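Local structure of cytochrome c XoxG (Methylobacterium extorquens, 6ONQ) at residues K79-T84 with L159-R164. The protein is a heme-c-binding cytochrome that probably transfers electrons in lanthanide-dependent methanol oxidation. Sequence-based numbering, arbitrary orientation.
Sequences KVDWFT and LYVYLR
Val-161 brings its CG1 methyl against the first turn of helix 82-94, where it meets Thr-84 most closely: CG1 and Thr-84 OG1 lie 3.3 Å apart. The same methyl reaches Phe-83, whose CB is 4.2 Å from Val-161 CG1, and Asp-81, whose OD1 is 4.0 Å from it. With CG1 anti to the backbone N (chi1 168°), the methyl sits against the turn; a short beta-branched valine suits such a close approach. Beside it, Tyr-162 meets the carbonyl and methyl of Thr-84, the two side chains crossing at about a right angle: its CB lies 3.8 Å from Thr-84 O, while Thr-84 CG2 approaches the ring at CD1. No hydrogen bond joins residues 79-84 to 159-164, which meet here by packing. The two helices they belong to, 82-94 and 156-167, are consistent with the paired N- and C-terminal helices of the cytochrome c domain. The side chain of Tyr-162 is about 8 Å from the heme c.

Behind this layer, Asp-81 is the N-cap of helix 82-94. Its short side chain lets the carboxylate fold back to accept weak bonds from Phe-83 N at OD2 and from Thr-84 N at OD1. Thr-84 OG1 also donates to OD1, 2.5 Å away, on the syn side of the carboxylate and 22° out of its plane. Threonine thus serves both neighbours, with a hydroxyl for the cap and a methyl for the tyrosine. An alanine at Thr-84 would probably leave Asp-81 OD1 without its hydroxyl donor and open a gap beside Val-161 CG1 and Tyr-162 CD1. Farther out, His-72 N gives OD1 a further weak bond, and Phe-71 of strand 69-74 packs on both Asp-81 and Thr-84.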
loop_
_atom_site.group_PDB
_atom_site.type_symbol
_atom_site.label_atom_id
_atom_site.label_comp_id
_atom_site.label_asym_id
_atom_site.label_seq_id
_atom_site.Cartn_x
_atom_site.Cartn_y
_atom_site.Cartn_z
ATOM N N LYS A 79 -14.292 5.380 1.470
ATOM C CA LYS A 79 -13.451 5.692 2.616
ATOM C C LYS A 79 -12.320 4.668 2.730
ATOM O O LYS A 79 -12.520 3.480 2.467
ATOM C CB LYS A 79 -14.306 5.706 3.886
ATOM C CG LYS A 79 -13.668 6.417 5.055
ATOM C CD LYS A 79 -14.420 6.162 6.353
ATOM C CE LYS A 79 -13.595 6.653 7.545
ATOM N NZ LYS A 79 -14.369 7.185 8.698
ATOM N N VAL A 80 -11.124 5.131 3.111
ATOM C CA VAL A 80 -9.954 4.265 3.230
ATOM C C VAL A 80 -9.257 4.523 4.556
ATOM O O VAL A 80 -9.352 5.609 5.128
ATOM C CB VAL A 80 -8.947 4.456 2.076
ATOM C CG1 VAL A 80 -9.630 4.325 0.716
ATOM C CG2 VAL A 80 -8.236 5.779 2.217
ATOM N N ASP A 81 -8.546 3.505 5.043
ATOM C CA ASP A 81 -7.752 3.643 6.255
ATOM C C ASP A 81 -6.613 4.630 6.024
ATOM O O ASP A 81 -6.297 5.004 4.890
ATOM C CB ASP A 81 -7.196 2.284 6.703
ATOM C CG ASP A 81 -5.944 1.844 5.910
ATOM O OD1 ASP A 81 -6.062 1.490 4.709
ATOM O OD2 ASP A 81 -4.836 1.827 6.501
ATOM N N TRP A 82 -5.973 5.033 7.122
ATOM C CA TRP A 82 -4.956 6.074 7.035
ATOM C C TRP A 82 -3.821 5.667 6.106
ATOM O O TRP A 82 -3.409 6.440 5.233
ATOM C CB TRP A 82 -4.411 6.403 8.421
ATOM C CG TRP A 82 -3.207 7.263 8.324
ATOM C CD1 TRP A 82 -1.916 6.901 8.577
ATOM C CD2 TRP A 82 -3.167 8.629 7.909
ATOM N NE1 TRP A 82 -1.073 7.962 8.354
ATOM C CE2 TRP A 82 -1.818 9.037 7.941
ATOM C CE3 TRP A 82 -4.142 9.550 7.512
ATOM C CZ2 TRP A 82 -1.420 10.325 7.590
ATOM C CZ3 TRP A 82 -3.747 10.828 7.169
ATOM C CH2 TRP A 82 -2.397 11.205 7.212
ATOM N N PHE A 83 -3.313 4.447 6.262
ATOM C CA PHE A 83 -2.100 4.075 5.545
ATOM C C PHE A 83 -2.344 3.900 4.054
ATOM O O PHE A 83 -1.425 4.108 3.257
ATOM C CB PHE A 83 -1.495 2.819 6.155
ATOM C CG PHE A 83 -0.876 3.067 7.486
ATOM C CD1 PHE A 83 -1.670 3.247 8.606
ATOM C CD2 PHE A 83 0.493 3.177 7.617
ATOM C CE1 PHE A 83 -1.101 3.502 9.836
ATOM C CE2 PHE A 83 1.071 3.434 8.849
ATOM C CZ PHE A 83 0.276 3.596 9.955
ATOM N N THR A 84 -3.560 3.549 3.642
ATOM C CA THR A 84 -3.838 3.583 2.212
ATOM C C THR A 84 -3.777 5.013 1.693
ATOM O O THR A 84 -3.144 5.287 0.666
ATOM C CB THR A 84 -5.191 2.947 1.900
ATOM O OG1 THR A 84 -5.199 1.582 2.336
ATOM C CG2 THR A 84 -5.450 2.984 0.406
ATOM N N LEU A 159 3.385 2.488 1.753
ATOM C CA LEU A 159 3.476 2.107 0.350
ATOM C C LEU A 159 2.971 0.687 0.126
ATOM O O LEU A 159 2.268 0.423 -0.857
ATOM C CB LEU A 159 4.914 2.259 -0.131
ATOM C CG LEU A 159 5.362 3.725 -0.120
ATOM C CD1 LEU A 159 6.874 3.855 -0.021
ATOM C CD2 LEU A 159 4.829 4.431 -1.356
ATOM N N TYR A 160 3.301 -0.234 1.045
ATOM C CA TYR A 160 2.847 -1.619 0.929
ATOM C C TYR A 160 1.330 -1.706 0.976
ATOM O O TYR A 160 0.706 -2.346 0.123
ATOM C CB TYR A 160 3.462 -2.471 2.038
ATOM C CG TYR A 160 3.048 -3.923 1.961
ATOM C CD1 TYR A 160 3.515 -4.744 0.937
ATOM C CD2 TYR A 160 2.173 -4.474 2.894
ATOM C CE1 TYR A 160 3.129 -6.070 0.850
ATOM C CE2 TYR A 160 1.783 -5.808 2.813
ATOM C CZ TYR A 160 2.268 -6.595 1.787
ATOM O OH TYR A 160 1.898 -7.915 1.686
ATOM N N VAL A 161 0.720 -1.056 1.966
ATOM C CA VAL A 161 -0.730 -1.118 2.139
ATOM C C VAL A 161 -1.448 -0.609 0.893
ATOM O O VAL A 161 -2.315 -1.286 0.334
ATOM C CB VAL A 161 -1.138 -0.328 3.391
ATOM C CG1 VAL A 161 -2.621 -0.143 3.432
ATOM C CG2 VAL A 161 -0.659 -1.052 4.633
ATOM N N TYR A 162 -1.101 0.593 0.445
ATOM C CA TYR A 162 -1.727 1.158 -0.746
ATOM C C TYR A 162 -1.547 0.251 -1.968
ATOM O O TYR A 162 -2.503 -0.044 -2.693
ATOM C CB TYR A 162 -1.141 2.550 -1.012
ATOM C CG TYR A 162 -1.444 3.045 -2.392
ATOM C CD1 TYR A 162 -2.743 3.309 -2.769
ATOM C CD2 TYR A 162 -0.442 3.210 -3.333
ATOM C CE1 TYR A 162 -3.037 3.733 -4.026
ATOM C CE2 TYR A 162 -0.738 3.644 -4.603
ATOM C CZ TYR A 162 -2.041 3.901 -4.936
ATOM O OH TYR A 162 -2.375 4.338 -6.196
ATOM N N LEU A 163 -0.317 -0.190 -2.227
ATOM C CA LEU A 163 -0.105 -1.028 -3.398
ATOM C C LEU A 163 -0.730 -2.411 -3.224
ATOM O O LEU A 163 -1.048 -3.075 -4.214
ATOM C CB LEU A 163 1.382 -1.146 -3.688
ATOM C CG LEU A 163 2.145 0.038 -4.267
ATOM C CD1 LEU A 163 3.644 -0.241 -4.177
ATOM C CD2 LEU A 163 1.708 0.301 -5.707
ATOM N N ARG A 164 -0.909 -2.859 -1.979
ATOM C CA ARG A 164 -1.679 -4.070 -1.735
ATOM C C ARG A 164 -3.141 -3.872 -2.101
ATOM O O ARG A 164 -3.769 -4.763 -2.686
ATOM C CB ARG A 164 -1.561 -4.482 -0.274
ATOM C CG ARG A 164 -1.299 -5.948 -0.089
ATOM C CD ARG A 164 -1.549 -6.379 1.340
ATOM N NE ARG A 164 -1.883 -7.796 1.362
ATOM C CZ ARG A 164 -1.836 -8.572 2.434
ATOM N NH1 ARG A 164 -1.465 -8.077 3.607
ATOM N NH2 ARG A 164 -2.163 -9.853 2.322
#